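Local atomic coordinates of periplasmic binding protein/LacI transcriptional regulator (PDB entry 4KQC), a protein that probably binds a carbohydrate as the solute-binding component of an ABC transporter. Residues 4-9 / 56-61; 31-36 / 283-288; 146-151 / 187-192; 196-201 / 218-223. All coordinates share one frame; numbering follows the deposited sequence.

Contact 1 (4-9 / 56-61); sequences DPYIAV and DSEINK
E58 meets both Y6 and A8. Its CB packs on the methyl of A8, with E58 CB 3.8 Å from A8 CB. CG lies anti to the carbonyl carbon (chi1 -70°), which puts it near the same methyl. The bend at chi2 then swings the carboxylate round to the tyrosine hydroxyl. OE1 does two things. E58 OE1 lies 3.3 Å from A8 CB, and it accepts a hydrogen bond of 2.6 Å from Y6 OH. The bond uses the syn lone pair of OE1. The oxygen sits at the edge of the Y6 ring, near its plane, and the carboxylate is turned 44° from the ring. E58 OE2 takes the salt bridge from K61 NZ at 2.8 Å, also on its syn side. K61 is extended beyond CG, and its NZ reaches Y6 OH in a weak bond of 3.3 Å.

The contact joins strand 6-10, the first in the chain, in the parallel sheet of the N-terminal alpha/beta lobe, to helix 48-60, which covers one face of that sheet. Helix 273-288 packs on I7 from the other face. S38 of the neighbouring strand 36-40 adds a weak hydrogen bond to E58 OE1. An alanine in place of E58 would probably leave the Y6 hydroxyl without its acceptor and the K61 ammonium without its charge partner. The Y6 side chain leaves the strand on the helix side, and its CG, anti to the backbone N (chi1 178°), then places the ring for OH to meet E58 OE1, while its backbone pairs with D64.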
loop_
_atom_site.group_PDB
_atom_site.type_symbol
_atom_site.label_atom_id
_atom_site.label_comp_id
_atom_site.label_asym_id
_atom_site.label_seq_id
_atom_site.Cartn_x
_atom_site.Cartn_y
_atom_site.Cartn_z
ATOM N N ASP A 4 26.799 0.114 -23.798
ATOM C CA ASP A 4 26.853 -0.173 -22.352
ATOM C C ASP A 4 25.473 0.102 -21.749
ATOM O O ASP A 4 25.229 1.204 -21.228
ATOM C CB ASP A 4 27.902 0.702 -21.671
ATOM C CG ASP A 4 28.288 0.184 -20.309
ATOM O OD1 ASP A 4 27.998 -0.997 -20.042
ATOM O OD2 ASP A 4 28.886 0.955 -19.520
ATOM N N PRO A 5 24.574 -0.852 -21.875
ATOM C CA PRO A 5 23.200 -0.675 -21.489
ATOM C C PRO A 5 23.053 -0.277 -20.036
ATOM O O PRO A 5 23.724 -0.831 -19.162
ATOM C CB PRO A 5 22.571 -2.012 -21.796
ATOM C CG PRO A 5 23.454 -2.611 -22.895
ATOM C CD PRO A 5 24.799 -2.122 -22.598
ATOM N N TYR A 6 22.227 0.739 -19.814
ATOM C CA TYR A 6 22.103 1.332 -18.497
ATOM C C TYR A 6 20.713 1.915 -18.292
ATOM O O TYR A 6 20.238 2.677 -19.096
ATOM C CB TYR A 6 23.130 2.467 -18.277
ATOM C CG TYR A 6 23.009 3.169 -16.919
ATOM C CD1 TYR A 6 23.578 2.643 -15.749
ATOM C CD2 TYR A 6 22.359 4.410 -16.813
ATOM C CE1 TYR A 6 23.450 3.319 -14.535
ATOM C CE2 TYR A 6 22.229 5.088 -15.605
ATOM C CZ TYR A 6 22.802 4.540 -14.488
ATOM O OH TYR A 6 22.678 5.216 -13.301
ATOM N N ILE A 7 20.089 1.501 -17.192
ATOM C CA ILE A 7 18.750 1.988 -16.831
ATOM C C ILE A 7 18.742 2.514 -15.402
ATOM O O ILE A 7 19.285 1.894 -14.464
ATOM C CB ILE A 7 17.706 0.842 -16.974
ATOM C CG1 ILE A 7 17.458 0.539 -18.456
ATOM C CG2 ILE A 7 16.382 1.229 -16.283
ATOM C CD1 ILE A 7 16.596 -0.699 -18.727
ATOM N N ALA A 8 18.183 3.695 -15.220
ATOM C CA ALA A 8 18.095 4.336 -13.918
ATOM C C ALA A 8 16.826 3.922 -13.231
ATOM O O ALA A 8 15.733 3.996 -13.827
ATOM C CB ALA A 8 18.067 5.839 -14.095
ATOM N N VAL A 9 16.971 3.456 -11.999
ATOM C CA VAL A 9 15.841 3.143 -11.157
ATOM C C VAL A 9 15.837 4.049 -9.924
ATOM O O VAL A 9 16.766 3.975 -9.105
ATOM C CB VAL A 9 15.821 1.685 -10.702
ATOM C CG1 VAL A 9 14.585 1.429 -9.864
ATOM C CG2 VAL A 9 15.847 0.775 -11.935
ATOM N N ASP A 56 17.084 14.112 -11.107
ATOM C CA ASP A 56 17.842 14.955 -11.996
ATOM C C ASP A 56 19.200 14.434 -12.368
ATOM O O ASP A 56 19.590 14.504 -13.543
ATOM C CB ASP A 56 18.029 16.319 -11.359
ATOM C CG ASP A 56 16.761 17.208 -11.532
ATOM O OD1 ASP A 56 16.070 17.069 -12.568
ATOM O OD2 ASP A 56 16.500 18.087 -10.682
ATOM N N SER A 57 19.945 13.989 -11.355
ATOM C CA SER A 57 21.253 13.403 -11.571
ATOM C C SER A 57 21.216 12.208 -12.533
ATOM O O SER A 57 22.060 12.074 -13.409
ATOM C CB SER A 57 21.885 13.074 -10.196
ATOM O OG SER A 57 22.244 14.295 -9.496
ATOM N N GLU A 58 20.202 11.351 -12.421
ATOM C CA GLU A 58 20.062 10.219 -13.280
ATOM C C GLU A 58 19.659 10.655 -14.716
ATOM O O GLU A 58 20.143 10.073 -15.684
ATOM C CB GLU A 58 19.026 9.231 -12.691
ATOM C CG GLU A 58 19.505 8.515 -11.440
ATOM C CD GLU A 58 20.777 7.696 -11.678
ATOM O OE1 GLU A 58 20.781 6.906 -12.615
ATOM O OE2 GLU A 58 21.844 7.897 -11.015
ATOM N N ILE A 59 18.798 11.648 -14.828
ATOM C CA ILE A 59 18.401 12.144 -16.144
ATOM C C ILE A 59 19.669 12.628 -16.882
ATOM O O ILE A 59 19.860 12.388 -18.079
ATOM C CB ILE A 59 17.382 13.288 -16.020
ATOM C CG1 ILE A 59 16.051 12.797 -15.479
ATOM C CG2 ILE A 59 17.192 13.936 -17.387
ATOM C CD1 ILE A 59 15.116 13.873 -15.026
ATOM N N ASN A 60 20.508 13.354 -16.178
ATOM C CA ASN A 60 21.712 13.882 -16.750
ATOM C C ASN A 60 22.679 12.864 -17.327
ATOM O O ASN A 60 23.511 13.204 -18.203
ATOM C CB ASN A 60 22.459 14.746 -15.708
ATOM C CG ASN A 60 21.733 16.002 -15.309
ATOM O OD1 ASN A 60 20.792 16.405 -15.940
ATOM N ND2 ASN A 60 22.137 16.573 -14.200
ATOM N N LYS A 61 22.607 11.612 -16.853
ATOM C CA LYS A 61 23.386 10.479 -17.379
ATOM C C LYS A 61 22.991 9.953 -18.752
ATOM O O LYS A 61 23.684 9.036 -19.302
ATOM C CB LYS A 61 23.362 9.325 -16.388
ATOM C CG LYS A 61 23.974 9.692 -15.037
ATOM C CD LYS A 61 23.957 8.475 -14.105
ATOM C CE LYS A 61 24.602 8.766 -12.774
ATOM N NZ LYS A 61 24.473 7.594 -11.871
#

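Contact 2 (31-36 / 283-288); sequences KQNGVK and LAYKAS
A water molecule is gripped by both N33 O and Y285 OH. It donates a hydrogen bond of 2.9 Å to N33 O and is hydrogen-bonded to Y285 OH at 3.2 Å, so it bridges the backbone of N33 to the phenol of the other helix. The carbonyl oxygen also lies close to the ring, with N33 O 3.4 Å from Y285 CE1.

The main contact is a CH-pi interaction. N33 CB stands over the centre of the Y285 ring, 3.6 Å from the centroid and only 6° off the ring normal. The amide follows over the same face, with its plane 28° from that of the ring. N33 OD1 reaches Y285 CD2 at 3.6 Å. The other end of the amide is held within its own helix, where N33 ND2 bonds to A29 O. With CG anti to the backbone N (chi1 177°), the ring of Y285 presents a face to N33 CB. V35 CG1 adds an apolar touch at 4.2 Å from Y285 CD1. V35 and Y285 both pack on I7 of strand 6-10.

Past N33 the backbone turns at G34, with positive phi, and heads for strand 36-40. S288 OG bonds back to Y285 O. Helices 18-33 and 273-288 thus meet over one face of the parallel sheet of the N-terminal lobe, and the glycine turn that closes the first of them is a Schellman motif.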
loop_
_atom_site.group_PDB
_atom_site.type_symbol
_atom_site.label_atom_id
_atom_site.label_comp_id
_atom_site.label_asym_id
_atom_site.label_seq_id
_atom_site.Cartn_x
_atom_site.Cartn_y
_atom_site.Cartn_z
ATOM N N LYS A 31 20.061 -8.275 -14.521
ATOM C CA LYS A 31 21.035 -9.299 -14.925
ATOM C C LYS A 31 20.471 -10.167 -16.062
ATOM O O LYS A 31 21.181 -10.441 -17.066
ATOM C CB LYS A 31 21.441 -10.152 -13.735
ATOM C CG LYS A 31 22.379 -11.317 -14.079
ATOM C CD LYS A 31 22.837 -12.073 -12.836
ATOM C CE LYS A 31 23.709 -13.305 -13.167
ATOM N NZ LYS A 31 23.392 -13.934 -14.478
ATOM N N GLN A 32 19.197 -10.569 -15.955
ATOM C CA GLN A 32 18.580 -11.384 -17.000
ATOM C C GLN A 32 18.621 -10.731 -18.387
ATOM O O GLN A 32 18.907 -11.360 -19.367
ATOM C CB GLN A 32 17.168 -11.747 -16.642
ATOM C CG GLN A 32 16.621 -12.900 -17.442
ATOM C CD GLN A 32 15.197 -13.229 -17.087
ATOM O OE1 GLN A 32 14.296 -12.960 -17.871
ATOM N NE2 GLN A 32 14.992 -13.806 -15.916
ATOM N N ASN A 33 18.462 -9.418 -18.428
ATOM C CA ASN A 33 18.407 -8.664 -19.692
ATOM C C ASN A 33 19.707 -7.982 -20.117
ATOM O O ASN A 33 19.738 -7.262 -21.107
ATOM C CB ASN A 33 17.254 -7.658 -19.615
ATOM C CG ASN A 33 15.923 -8.359 -19.570
ATOM O OD1 ASN A 33 15.492 -8.962 -20.594
ATOM N ND2 ASN A 33 15.297 -8.390 -18.391
ATOM N N GLY A 34 20.758 -8.176 -19.355
ATOM C CA GLY A 34 22.091 -7.693 -19.716
ATOM C C GLY A 34 22.231 -6.193 -19.573
ATOM O O GLY A 34 22.916 -5.549 -20.370
ATOM N N VAL A 35 21.593 -5.661 -18.566
ATOM C CA VAL A 35 21.614 -4.213 -18.378
ATOM C C VAL A 35 22.086 -3.900 -16.964
ATOM O O VAL A 35 21.757 -4.608 -16.021
ATOM C CB VAL A 35 20.246 -3.612 -18.752
ATOM C CG1 VAL A 35 19.110 -4.154 -17.902
ATOM C CG2 VAL A 35 20.286 -2.088 -18.582
ATOM N N LYS A 36 22.886 -2.839 -16.827
ATOM C CA LYS A 36 23.262 -2.299 -15.553
ATOM C C LYS A 36 22.185 -1.323 -15.093
ATOM O O LYS A 36 21.632 -0.566 -15.908
ATOM C CB LYS A 36 24.598 -1.529 -15.645
ATOM C CG LYS A 36 25.766 -2.430 -16.029
ATOM C CD LYS A 36 26.435 -3.041 -14.809
ATOM C CE LYS A 36 27.180 -4.305 -15.189
ATOM N NZ LYS A 36 28.204 -4.669 -14.187
ATOM N N LEU A 283 9.893 -3.831 -17.973
ATOM C CA LEU A 283 9.184 -2.830 -18.758
ATOM C C LEU A 283 10.197 -1.808 -19.282
ATOM O O LEU A 283 10.128 -1.379 -20.428
ATOM C CB LEU A 283 8.119 -2.126 -17.906
ATOM C CG LEU A 283 6.854 -2.902 -17.581
ATOM C CD1 LEU A 283 5.959 -2.144 -16.592
ATOM C CD2 LEU A 283 6.163 -3.151 -18.882
ATOM N N ALA A 284 11.100 -1.379 -18.413
ATOM C CA ALA A 284 12.035 -0.340 -18.812
ATOM C C ALA A 284 12.976 -0.791 -19.909
ATOM O O ALA A 284 13.217 -0.043 -20.880
ATOM C CB ALA A 284 12.776 0.154 -17.624
ATOM N N TYR A 285 13.442 -2.011 -19.779
ATOM C CA TYR A 285 14.278 -2.636 -20.759
ATOM C C TYR A 285 13.556 -2.737 -22.070
ATOM O O TYR A 285 14.129 -2.364 -23.136
ATOM C CB TYR A 285 14.800 -3.970 -20.237
ATOM C CG TYR A 285 15.625 -4.668 -21.287
ATOM C CD1 TYR A 285 16.908 -4.274 -21.489
ATOM C CD2 TYR A 285 15.103 -5.696 -22.038
ATOM C CE1 TYR A 285 17.713 -4.862 -22.437
ATOM C CE2 TYR A 285 15.892 -6.311 -23.017
ATOM C CZ TYR A 285 17.192 -5.860 -23.201
ATOM O OH TYR A 285 18.068 -6.399 -24.140
ATOM N N LYS A 286 12.346 -3.271 -22.052
ATOM C CA LYS A 286 11.564 -3.421 -23.319
ATOM C C LYS A 286 11.323 -2.080 -23.967
ATOM O O LYS A 286 11.485 -1.914 -25.211
ATOM C CB LYS A 286 10.224 -4.125 -23.062
ATOM C CG LYS A 286 10.393 -5.592 -22.652
ATOM C CD LYS A 286 9.041 -6.226 -22.382
ATOM C CE LYS A 286 9.203 -7.733 -22.326
ATOM N NZ LYS A 286 8.022 -8.434 -21.771
ATOM N N ALA A 287 10.965 -1.077 -23.152
ATOM C CA ALA A 287 10.722 0.284 -23.679
ATOM C C ALA A 287 12.018 0.862 -24.244
ATOM O O ALA A 287 11.965 1.578 -25.264
ATOM C CB ALA A 287 10.147 1.187 -22.611
ATOM N N SER A 288 13.180 0.504 -23.664
ATOM C CA SER A 288 14.462 0.976 -24.167
ATOM C C SER A 288 14.792 0.419 -25.548
ATOM O O SER A 288 15.583 0.988 -26.276
ATOM C CB SER A 288 15.588 0.682 -23.186
ATOM O OG SER A 288 16.096 -0.620 -23.219
HETATM O O HOH W 1 21.036 -5.672 -23.100
#

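Contact 3 (146-151 / 187-192); sequences LQLDNS and TTQNEA. With NO3 (nitrate ion), chain D; NO3 (nitrate ion), chain C.
L148 and Q189 meet without any hydrogen bond between the two segments, although the touching residues lie in loops with many polar groups. The side chains lie side by side and point the same way. These loops follow strands 141-146 and 179-184, neighbours in the sheet of the C-terminal alpha/beta lobe, and each leads into a helix.

Q189 CG rests on the backbone, 3.3 Å from L148 O. Its amide lies along the leucine, with Q189 NE2 3.7 Å from L148 CD1. L148 CG sits between its backbone N and carbonyl carbon (chi1 61°), which sets the branch beside the glutamine. The polar end of Q189 has its partner elsewhere: OE1 accepts from N213 ND2. A leucine in place of Q189 would probably leave N213 ND2 without this acceptor.

Each loop is braced by its own turn. D149 OD1 accepts from S151 N at 3.0 Å in an Asx turn, the donor coming from above the carboxylate plane. S151 OG also bonds to this oxygen, in a very short bond whose exact length is doubtful. Q147 NE2 holds D149 O, so D149 is fixed at both backbone and side chain. T188 OG1 accepts from N190 N in an ST turn and also bonds to D193.

Two nitrate ions, probably from the crystallisation liquor, bind nearby. One takes two bonds from N150 ND2. The other sits at the start of helix 191-199, where its O1 accepts from A192 N at 3.1 Å with an N-H...O angle of 165°.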
loop_
_atom_site.group_PDB
_atom_site.type_symbol
_atom_site.label_atom_id
_atom_site.label_comp_id
_atom_site.label_asym_id
_atom_site.label_seq_id
_atom_site.Cartn_x
_atom_site.Cartn_y
_atom_site.Cartn_z
ATOM N N LEU A 146 -9.192 3.838 8.043
ATOM C CA LEU A 146 -8.127 4.806 8.262
ATOM C C LEU A 146 -7.402 4.900 6.947
ATOM O O LEU A 146 -6.647 3.983 6.561
ATOM C CB LEU A 146 -7.195 4.353 9.388
ATOM C CG LEU A 146 -7.667 4.710 10.804
ATOM C CD1 LEU A 146 -7.338 6.165 11.126
ATOM C CD2 LEU A 146 -9.142 4.439 11.043
ATOM N N GLN A 147 -7.691 5.989 6.248
ATOM C CA GLN A 147 -7.139 6.261 4.933
ATOM C C GLN A 147 -5.856 7.036 5.068
ATOM O O GLN A 147 -5.873 8.045 5.746
ATOM C CB GLN A 147 -8.184 7.091 4.169
ATOM C CG GLN A 147 -7.650 7.715 2.891
ATOM C CD GLN A 147 -8.706 8.457 2.096
ATOM O OE1 GLN A 147 -9.898 8.246 2.291
ATOM N NE2 GLN A 147 -8.277 9.333 1.210
ATOM N N LEU A 148 -4.751 6.538 4.506
ATOM C CA LEU A 148 -3.413 7.083 4.893
ATOM C C LEU A 148 -3.191 8.538 4.522
ATOM O O LEU A 148 -2.482 9.270 5.230
ATOM C CB LEU A 148 -2.268 6.179 4.359
ATOM C CG LEU A 148 -2.260 6.059 2.823
ATOM C CD1 LEU A 148 -0.994 6.676 2.287
ATOM C CD2 LEU A 148 -2.430 4.677 2.266
ATOM N N ASP A 149 -3.755 8.975 3.413
ATOM C CA ASP A 149 -3.571 10.359 2.912
ATOM C C ASP A 149 -4.549 10.615 1.785
ATOM O O ASP A 149 -5.376 9.737 1.457
ATOM C CB ASP A 149 -2.129 10.633 2.507
ATOM C CG ASP A 149 -1.679 9.934 1.247
ATOM O OD1 ASP A 149 -2.457 9.302 0.471
ATOM O OD2 ASP A 149 -0.430 10.007 1.031
ATOM N N ASN A 150 -4.473 11.799 1.218
ATOM C CA ASN A 150 -5.286 12.205 0.052
ATOM C C ASN A 150 -4.557 12.158 -1.297
ATOM O O ASN A 150 -4.882 12.939 -2.198
ATOM C CB ASN A 150 -5.878 13.595 0.312
ATOM C CG ASN A 150 -6.954 13.574 1.354
ATOM O OD1 ASN A 150 -7.978 12.920 1.151
ATOM N ND2 ASN A 150 -6.738 14.215 2.458
ATOM N N SER A 151 -3.601 11.283 -1.398
ATOM C CA SER A 151 -2.828 11.016 -2.601
ATOM C C SER A 151 -3.619 9.924 -3.373
ATOM O O SER A 151 -4.541 9.271 -2.834
ATOM C CB SER A 151 -1.426 10.520 -2.200
ATOM O OG SER A 151 -1.454 9.117 -1.769
ATOM N N THR A 187 -4.216 13.778 10.039
ATOM C CA THR A 187 -3.680 15.023 9.463
ATOM C C THR A 187 -2.273 14.835 8.919
ATOM O O THR A 187 -1.870 15.510 7.980
ATOM C CB THR A 187 -3.806 16.206 10.445
ATOM O OG1 THR A 187 -3.469 17.443 9.762
ATOM C CG2 THR A 187 -2.944 16.002 11.694
ATOM N N THR A 188 -1.541 13.877 9.490
ATOM C CA THR A 188 -0.295 13.369 8.894
ATOM C C THR A 188 -0.198 11.876 9.147
ATOM O O THR A 188 -1.023 11.301 9.901
ATOM C CB THR A 188 1.002 14.010 9.519
ATOM O OG1 THR A 188 1.199 13.528 10.868
ATOM C CG2 THR A 188 1.008 15.529 9.514
ATOM N N GLN A 189 0.837 11.236 8.609
ATOM C CA GLN A 189 1.074 9.813 8.895
ATOM C C GLN A 189 2.003 9.622 10.098
ATOM O O GLN A 189 2.557 8.558 10.262
ATOM C CB GLN A 189 1.635 9.134 7.650
ATOM C CG GLN A 189 0.606 9.068 6.474
ATOM C CD GLN A 189 1.098 8.186 5.369
ATOM O OE1 GLN A 189 1.322 6.977 5.587
ATOM N NE2 GLN A 189 1.355 8.772 4.199
ATOM N N ASN A 190 2.183 10.679 10.894
ATOM C CA ASN A 190 2.989 10.567 12.111
ATOM C C ASN A 190 2.186 9.921 13.227
ATOM O O ASN A 190 0.959 9.882 13.244
ATOM C CB ASN A 190 3.551 11.921 12.514
ATOM C CG ASN A 190 4.408 12.519 11.409
ATOM O OD1 ASN A 190 5.183 11.812 10.805
ATOM N ND2 ASN A 190 4.277 13.801 11.151
ATOM N N GLU A 191 2.941 9.423 14.199
ATOM C CA GLU A 191 2.404 8.606 15.315
ATOM C C GLU A 191 1.285 9.209 16.117
ATOM O O GLU A 191 0.234 8.553 16.316
ATOM C CB GLU A 191 3.594 8.302 16.253
ATOM C CG GLU A 191 3.283 7.628 17.571
ATOM C CD GLU A 191 4.536 7.452 18.406
ATOM O OE1 GLU A 191 4.990 8.394 19.117
ATOM O OE2 GLU A 191 5.071 6.345 18.311
ATOM N N ALA A 192 1.462 10.436 16.592
ATOM C CA ALA A 192 0.435 11.021 17.412
ATOM C C ALA A 192 -0.803 11.268 16.597
ATOM O O ALA A 192 -1.882 11.126 17.109
ATOM C CB ALA A 192 0.871 12.329 18.048
HETATM N N NO3 D . 3.191 13.452 15.410
HETATM O O1 NO3 D . 3.749 12.448 15.814
HETATM O O2 NO3 D . 3.891 14.652 15.402
HETATM O O3 NO3 D . 1.870 13.397 14.952
HETATM N N NO3 C . -8.866 14.991 5.116
HETATM O O1 NO3 C . -9.505 15.331 6.108
HETATM O O2 NO3 C . -7.512 15.004 5.162
HETATM O O3 NO3 C . -9.515 14.537 3.973
#

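Contact 4 (196-201 / 218-223); sequences NEVNAL and RGFLVV
V198 packs against F220 and V223, where helices 191-199 and 214-223 lie next to each other in the C-terminal alpha/beta lobe. Strand 208-211 runs between these helices in the chain, and both F220 and L201 pack on its I209.

The apolar contacts centre on the two methyls of V198. CG1 is anti to the backbone N (chi1 172°), which carries it to the other helix. There it meets both partners: V198 CG1 is 3.8 Å from V223 CB and 4.0 Å from F220 CD1. The two valines slide past each other in opposite directions. The second methyl faces backbone rather than a side chain, with V198 CG2 4.0 Å from F220 CA. The F220 ring also meets Y224, with the planes about 20° apart.

No hydrogen bond crosses between the segments. The polar bonds here are made within each segment or to nearby residues. L201 N bonds back to V198 O, and V223 N to F220 O. N199 turns its OD1 to R202 NE. What N199 gives the contact is its backbone: N199 N lies 4.4 Å from V223 CG2.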
loop_
_atom_site.group_PDB
_atom_site.type_symbol
_atom_site.label_atom_id
_atom_site.label_comp_id
_atom_site.label_asym_id
_atom_site.label_seq_id
_atom_site.Cartn_x
_atom_site.Cartn_y
_atom_site.Cartn_z
ATOM N N ASN A 196 -4.179 9.595 17.798
ATOM C CA ASN A 196 -5.252 10.424 18.274
ATOM C C ASN A 196 -6.562 10.120 17.544
ATOM O O ASN A 196 -7.607 10.277 18.099
ATOM C CB ASN A 196 -4.820 11.871 18.102
ATOM C CG ASN A 196 -3.901 12.341 19.221
ATOM O OD1 ASN A 196 -4.093 12.004 20.367
ATOM N ND2 ASN A 196 -3.003 13.197 18.896
ATOM N N GLU A 197 -6.478 9.758 16.273
ATOM C CA GLU A 197 -7.686 9.351 15.542
ATOM C C GLU A 197 -8.178 8.002 16.040
ATOM O O GLU A 197 -9.364 7.835 16.207
ATOM C CB GLU A 197 -7.412 9.221 14.047
ATOM C CG GLU A 197 -7.071 10.505 13.399
ATOM C CD GLU A 197 -8.246 11.426 13.174
ATOM O OE1 GLU A 197 -9.368 11.181 13.652
ATOM O OE2 GLU A 197 -8.018 12.460 12.496
ATOM N N VAL A 198 -7.276 7.101 16.351
ATOM C CA VAL A 198 -7.674 5.749 16.850
ATOM C C VAL A 198 -8.293 5.850 18.262
ATOM O O VAL A 198 -9.273 5.148 18.603
ATOM C CB VAL A 198 -6.521 4.780 16.793
ATOM C CG1 VAL A 198 -6.880 3.492 17.478
ATOM C CG2 VAL A 198 -6.067 4.560 15.344
ATOM N N ASN A 199 -7.832 6.809 19.057
ATOM C CA ASN A 199 -8.518 7.115 20.356
ATOM C C ASN A 199 -10.031 7.238 20.286
ATOM O O ASN A 199 -10.708 6.758 21.184
ATOM C CB ASN A 199 -7.976 8.436 20.930
ATOM C CG ASN A 199 -8.310 8.617 22.422
ATOM O OD1 ASN A 199 -8.155 7.678 23.193
ATOM N ND2 ASN A 199 -8.660 9.836 22.827
ATOM N N ALA A 200 -10.600 7.900 19.255
ATOM C CA ALA A 200 -12.062 8.063 19.148
ATOM C C ALA A 200 -12.756 6.795 18.825
ATOM O O ALA A 200 -13.989 6.690 18.887
ATOM C CB ALA A 200 -12.441 9.103 18.068
ATOM N N LEU A 201 -11.990 5.774 18.434
ATOM C CA LEU A 201 -12.604 4.510 18.072
ATOM C C LEU A 201 -12.684 3.548 19.266
ATOM O O LEU A 201 -13.264 2.463 19.148
ATOM C CB LEU A 201 -11.834 3.890 16.909
ATOM C CG LEU A 201 -11.575 4.725 15.681
ATOM C CD1 LEU A 201 -10.793 3.943 14.655
ATOM C CD2 LEU A 201 -12.849 5.231 15.053
ATOM N N ARG A 218 0.838 0.933 12.682
ATOM C CA ARG A 218 1.668 1.385 13.836
ATOM C C ARG A 218 0.911 2.308 14.769
ATOM O O ARG A 218 0.995 2.152 15.960
ATOM C CB ARG A 218 2.961 2.079 13.386
ATOM C CG ARG A 218 4.085 1.204 12.904
ATOM C CD ARG A 218 5.433 1.972 13.050
ATOM N NE ARG A 218 5.421 3.281 12.390
ATOM C CZ ARG A 218 5.444 3.487 11.064
ATOM N NH1 ARG A 218 5.516 2.481 10.184
ATOM N NH2 ARG A 218 5.432 4.729 10.598
ATOM N N GLY A 219 0.211 3.314 14.245
ATOM C CA GLY A 219 -0.578 4.213 15.041
ATOM C C GLY A 219 -1.650 3.511 15.795
ATOM O O GLY A 219 -1.923 3.783 16.965
ATOM N N PHE A 220 -2.303 2.539 15.132
ATOM C CA PHE A 220 -3.309 1.754 15.828
ATOM C C PHE A 220 -2.722 0.988 17.034
ATOM O O PHE A 220 -3.386 0.917 18.104
ATOM C CB PHE A 220 -3.959 0.800 14.822
ATOM C CG PHE A 220 -4.754 -0.303 15.438
ATOM C CD1 PHE A 220 -6.058 -0.095 15.880
ATOM C CD2 PHE A 220 -4.175 -1.552 15.623
ATOM C CE1 PHE A 220 -6.777 -1.141 16.448
ATOM C CE2 PHE A 220 -4.909 -2.582 16.226
ATOM C CZ PHE A 220 -6.192 -2.345 16.622
ATOM N N LEU A 221 -1.490 0.497 16.864
ATOM C CA LEU A 221 -0.822 -0.291 17.875
ATOM C C LEU A 221 -0.254 0.515 19.031
ATOM O O LEU A 221 0.173 -0.061 20.021
ATOM C CB LEU A 221 0.234 -1.179 17.206
ATOM C CG LEU A 221 -0.306 -2.300 16.310
ATOM C CD1 LEU A 221 0.751 -2.904 15.370
ATOM C CD2 LEU A 221 -0.995 -3.377 17.096
ATOM N N VAL A 222 -0.248 1.841 18.907
ATOM C CA VAL A 222 -0.019 2.737 20.060
ATOM C C VAL A 222 -1.149 2.595 21.050
ATOM O O VAL A 222 -0.914 2.670 22.278
ATOM C CB VAL A 222 0.078 4.174 19.586
ATOM C CG1 VAL A 222 -0.020 5.139 20.783
ATOM C CG2 VAL A 222 1.303 4.374 18.707
ATOM N N VAL A 223 -2.372 2.368 20.539
ATOM C CA VAL A 223 -3.590 2.424 21.369
ATOM C C VAL A 223 -4.091 1.030 21.789
ATOM O O VAL A 223 -4.555 0.829 22.945
ATOM C CB VAL A 223 -4.716 3.129 20.579
ATOM C CG1 VAL A 223 -5.999 3.235 21.354
ATOM C CG2 VAL A 223 -4.265 4.531 20.239
#

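Overall arrangement
Contact 1 closes the first loop, tying strand 6-10 to helix 48-60. Contact 2 opens inside that loop and crosses contact 1. It closes only near the end of the family domain, when helix 273-288 returns to helix 18-33. The two touch in the N-terminal lobe, where P5 and I7 pair with K36, and the helices of contact 2 lie across the sheet from helix 48-60. Contacts 3 and 4 are nested inside the long loop of contact 2. They follow each other in series, share helix 191-199 and touch through L146 and L201. They belong to the C-terminal lobe; the centres of contacts 2 and 4 are about 44 Å apart.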